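Local structure of Endonuclease/exonuclease/phosphatase (4RUW) at residues Asp265-Pro277 / Ser397-Trp409. The protein belongs to the endonuclease/exonuclease/phosphatase family, joining a zinc-binding DNase I-like domain to an Ig-like beta-sandwich domain. Residues are numbered along the deposited sequence; the frame is centred on the assembly and turned at random.
With GOL (glycerol), chain D.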
# COMPACT_ATOMS: atom_id res chain seq x y z
N ASP A 265 -1.96 4.23 5.06
CA ASP A 265 -2.68 3.29 4.22
C ASP A 265 -3.87 4.05 3.66
O ASP A 265 -4.84 4.30 4.38
CB ASP A 265 -3.11 2.12 5.11
CG ASP A 265 -3.90 1.04 4.38
OD1 ASP A 265 -4.42 1.26 3.26
OD2 ASP A 265 -4.03 -0.04 4.99
N THR A 266 -3.79 4.45 2.40
CA THR A 266 -4.74 5.43 1.90
C THR A 266 -6.18 4.89 1.87
O THR A 266 -7.10 5.61 2.25
CB THR A 266 -4.34 6.03 0.53
OG1 THR A 266 -4.30 5.00 -0.46
CG2 THR A 266 -2.97 6.73 0.64
N TRP A 267 -6.35 3.64 1.47
CA TRP A 267 -7.68 3.04 1.45
C TRP A 267 -8.36 3.18 2.81
O TRP A 267 -9.52 3.59 2.91
CB TRP A 267 -7.60 1.56 1.09
CG TRP A 267 -8.96 0.93 1.05
CD1 TRP A 267 -9.64 0.35 2.09
CD2 TRP A 267 -9.83 0.83 -0.10
NE1 TRP A 267 -10.87 -0.10 1.66
CE2 TRP A 267 -11.01 0.19 0.33
CE3 TRP A 267 -9.71 1.23 -1.43
CZ2 TRP A 267 -12.07 -0.06 -0.54
CZ3 TRP A 267 -10.76 0.96 -2.29
CH2 TRP A 267 -11.92 0.33 -1.85
N ARG A 268 -7.61 2.85 3.86
CA ARG A 268 -8.15 2.79 5.20
C ARG A 268 -8.49 4.17 5.78
O ARG A 268 -9.23 4.26 6.75
CB ARG A 268 -7.11 2.06 6.05
CG ARG A 268 -7.52 1.66 7.42
CD ARG A 268 -6.36 0.89 8.04
NE ARG A 268 -6.79 0.24 9.25
CZ ARG A 268 -6.14 -0.74 9.84
NH1 ARG A 268 -4.99 -1.19 9.34
NH2 ARG A 268 -6.63 -1.26 10.96
N GLN A 269 -7.96 5.23 5.18
CA GLN A 269 -8.30 6.58 5.61
C GLN A 269 -9.72 6.95 5.19
O GLN A 269 -10.41 7.69 5.91
CB GLN A 269 -7.34 7.63 5.04
CG GLN A 269 -5.87 7.37 5.25
CD GLN A 269 -5.51 7.11 6.69
OE1 GLN A 269 -5.67 7.98 7.55
NE2 GLN A 269 -5.00 5.92 6.97
N VAL A 270 -10.16 6.46 4.03
CA VAL A 270 -11.41 6.93 3.43
C VAL A 270 -12.49 5.86 3.30
O VAL A 270 -13.65 6.20 3.09
CB VAL A 270 -11.19 7.58 2.04
CG1 VAL A 270 -10.52 8.94 2.17
CG2 VAL A 270 -10.44 6.65 1.10
N ASN A 271 -12.12 4.58 3.41
CA ASN A 271 -13.05 3.47 3.18
C ASN A 271 -12.89 2.43 4.28
O ASN A 271 -11.85 2.37 4.94
CB ASN A 271 -12.74 2.77 1.86
CG ASN A 271 -12.99 3.64 0.64
OD1 ASN A 271 -13.91 4.45 0.60
ND2 ASN A 271 -12.16 3.47 -0.39
N ASP A 272 -13.89 1.59 4.46
CA ASP A 272 -13.72 0.39 5.28
C ASP A 272 -12.80 -0.58 4.54
O ASP A 272 -13.09 -0.96 3.40
CB ASP A 272 -15.06 -0.31 5.53
CG ASP A 272 -15.97 0.46 6.45
OD1 ASP A 272 -15.48 1.11 7.39
OD2 ASP A 272 -17.20 0.39 6.24
N PRO A 273 -11.71 -1.01 5.18
CA PRO A 273 -10.88 -2.07 4.59
C PRO A 273 -11.70 -3.30 4.17
O PRO A 273 -11.42 -3.87 3.11
CB PRO A 273 -9.90 -2.40 5.72
CG PRO A 273 -9.70 -1.06 6.39
CD PRO A 273 -11.10 -0.47 6.41
N GLY A 274 -12.70 -3.68 4.96
CA GLY A 274 -13.48 -4.87 4.66
C GLY A 274 -14.33 -4.74 3.41
O GLY A 274 -14.81 -5.76 2.89
N ALA A 275 -14.50 -3.52 2.91
CA ALA A 275 -15.23 -3.29 1.67
C ALA A 275 -14.30 -3.35 0.45
O ALA A 275 -14.76 -3.27 -0.69
CB ALA A 275 -15.94 -1.95 1.70
N GLY A 276 -13.00 -3.50 0.69
CA GLY A 276 -12.06 -3.50 -0.40
C GLY A 276 -11.04 -4.62 -0.43
O GLY A 276 -9.85 -4.36 -0.61
N PRO A 277 -11.48 -5.89 -0.30
CA PRO A 277 -10.52 -6.96 -0.54
C PRO A 277 -10.06 -6.86 -1.99
O PRO A 277 -10.78 -6.34 -2.84
CB PRO A 277 -11.34 -8.23 -0.31
CG PRO A 277 -12.75 -7.82 -0.67
CD PRO A 277 -12.87 -6.39 -0.21
N SER A 397 -12.50 2.77 17.18
CA SER A 397 -12.93 1.48 17.70
C SER A 397 -13.24 0.55 16.53
O SER A 397 -12.82 0.81 15.40
CB SER A 397 -14.13 1.63 18.63
OG SER A 397 -15.18 2.31 17.99
N GLY A 398 -13.94 -0.55 16.78
CA GLY A 398 -14.29 -1.48 15.72
C GLY A 398 -13.20 -2.51 15.51
O GLY A 398 -12.63 -3.00 16.47
N THR A 399 -12.94 -2.87 14.26
CA THR A 399 -11.88 -3.84 13.96
C THR A 399 -11.06 -3.35 12.78
O THR A 399 -11.34 -2.30 12.21
CB THR A 399 -12.43 -5.24 13.60
OG1 THR A 399 -12.98 -5.21 12.27
CG2 THR A 399 -13.49 -5.71 14.60
N SER A 400 -10.06 -4.14 12.38
CA SER A 400 -9.27 -3.80 11.21
C SER A 400 -10.08 -3.72 9.92
O SER A 400 -9.61 -3.18 8.92
CB SER A 400 -8.12 -4.79 11.04
OG SER A 400 -8.60 -6.07 10.66
N ARG A 401 -11.29 -4.27 9.92
CA ARG A 401 -12.15 -4.18 8.74
C ARG A 401 -12.81 -2.81 8.57
O ARG A 401 -13.40 -2.53 7.53
CB ARG A 401 -13.22 -5.27 8.77
CG ARG A 401 -12.66 -6.67 8.64
CD ARG A 401 -13.77 -7.69 8.61
NE ARG A 401 -13.24 -9.04 8.51
CZ ARG A 401 -14.00 -10.13 8.52
NH1 ARG A 401 -15.32 -10.02 8.64
NH2 ARG A 401 -13.45 -11.33 8.42
N ASP A 402 -12.70 -1.96 9.59
CA ASP A 402 -13.37 -0.67 9.60
C ASP A 402 -12.41 0.48 9.34
O ASP A 402 -11.23 0.43 9.72
CB ASP A 402 -14.07 -0.46 10.95
CG ASP A 402 -15.02 -1.57 11.30
OD1 ASP A 402 -15.70 -2.08 10.38
OD2 ASP A 402 -15.08 -1.94 12.49
N ARG A 403 -12.94 1.51 8.70
CA ARG A 403 -12.21 2.72 8.37
C ARG A 403 -11.58 3.35 9.61
O ARG A 403 -12.18 3.32 10.68
CB ARG A 403 -13.21 3.69 7.74
CG ARG A 403 -12.66 5.00 7.24
CD ARG A 403 -13.77 5.79 6.58
NE ARG A 403 -13.30 7.11 6.18
CZ ARG A 403 -14.05 8.02 5.58
NH1 ARG A 403 -15.33 7.77 5.32
NH2 ARG A 403 -13.53 9.19 5.25
N CYS A 404 -10.37 3.91 9.45
CA CYS A 404 -9.68 4.68 10.49
C CYS A 404 -10.45 5.96 10.84
O CYS A 404 -11.33 6.39 10.10
CB CYS A 404 -8.27 5.10 10.03
SG CYS A 404 -6.97 3.83 9.97
N THR A 405 -10.09 6.58 11.96
CA THR A 405 -10.69 7.85 12.33
C THR A 405 -9.71 8.98 12.09
O THR A 405 -8.67 9.06 12.76
CB THR A 405 -11.11 7.83 13.80
OG1 THR A 405 -11.95 6.69 14.04
CG2 THR A 405 -11.87 9.09 14.16
N VAL A 406 -10.05 9.86 11.15
CA VAL A 406 -9.18 10.96 10.75
C VAL A 406 -9.89 12.29 10.98
O VAL A 406 -10.99 12.51 10.46
CB VAL A 406 -8.78 10.85 9.27
CG1 VAL A 406 -7.73 11.90 8.93
CG2 VAL A 406 -8.26 9.46 8.96
N GLU A 407 -9.29 13.15 11.79
CA GLU A 407 -9.83 14.48 12.05
C GLU A 407 -8.82 15.53 11.63
O GLU A 407 -7.62 15.34 11.82
CB GLU A 407 -10.13 14.69 13.54
CG GLU A 407 -11.35 13.94 14.03
CD GLU A 407 -11.80 14.41 15.40
OE1 GLU A 407 -12.56 13.67 16.05
OE2 GLU A 407 -11.40 15.52 15.82
N THR A 408 -9.32 16.62 11.08
CA THR A 408 -8.50 17.73 10.63
C THR A 408 -9.10 19.00 11.21
O THR A 408 -10.31 19.19 11.16
CB THR A 408 -8.50 17.81 9.10
OG1 THR A 408 -7.97 16.59 8.56
CG2 THR A 408 -7.67 18.97 8.61
N TRP A 409 -8.27 19.87 11.76
CA TRP A 409 -8.77 21.10 12.35
C TRP A 409 -7.71 22.18 12.29
O TRP A 409 -6.56 21.92 11.96
CB TRP A 409 -9.25 20.84 13.79
CG TRP A 409 -8.15 20.59 14.79
CD1 TRP A 409 -7.67 21.48 15.72
CD2 TRP A 409 -7.39 19.38 14.98
NE1 TRP A 409 -6.68 20.91 16.46
CE2 TRP A 409 -6.48 19.62 16.03
CE3 TRP A 409 -7.40 18.13 14.37
CZ2 TRP A 409 -5.59 18.66 16.48
CZ3 TRP A 409 -6.50 17.17 14.81
CH2 TRP A 409 -5.61 17.44 15.86
C1 GOL D . -19.30 2.68 6.00
O1 GOL D . -19.06 2.08 7.24
C2 GOL D . -18.64 4.04 5.77
O2 GOL D . -19.32 4.59 4.65
C3 GOL D . -17.13 3.98 5.47
O3 GOL D . -16.63 5.16 4.81
O HOH W 1 -8.88 0.98 10.80
O HOH W 2 -11.06 10.42 6.41
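Val270 O sits over one face of the Arg403 guanidinium, 3.0 Å above the plane at its centre, too poorly angled to NE and NH1 to hydrogen-bond with either. CG is anti to the backbone N (chi1 -177°), and the extended chain runs past the consecutive carbonyls of Arg268, Gln269 and Val270. There Arg403 NE donates to Gln269 O at 3.0 Å, a water bridges NH2 to the same carbonyl, and NH1 bonds O3 of a glycerol, probably from the crystallisation liquor, whose O1 donates to Asp272 OD2. Two main-chain bonds tie the segments together: Cys404 N to Arg268 O (3.0 Å) and Gly274 N to Arg401 O (2.9 Å). The Arg403 amide is held by the anti lone pair of Asp272 OD1, 2.9 Å away. Cys404 is disulfide-bonded to Cys366. Arg268 NH2 hydrogen-bonds Asn368, Ser400 O lies over one face of the guanidinium, and a water accepts from NE and donates to Asp402 O. Gln269 lays OE1 against Val406 CG2 at 3.3 Å and bonds Ser364 with the same oxygen. The contact thus joins the DNase I-like domain to loop 400-404 and Val406 of strand 405-410 in the Ig-like domain. Its four direct hydrogen bonds use six main-chain atoms, so the domains are joined here mostly through peptide groups.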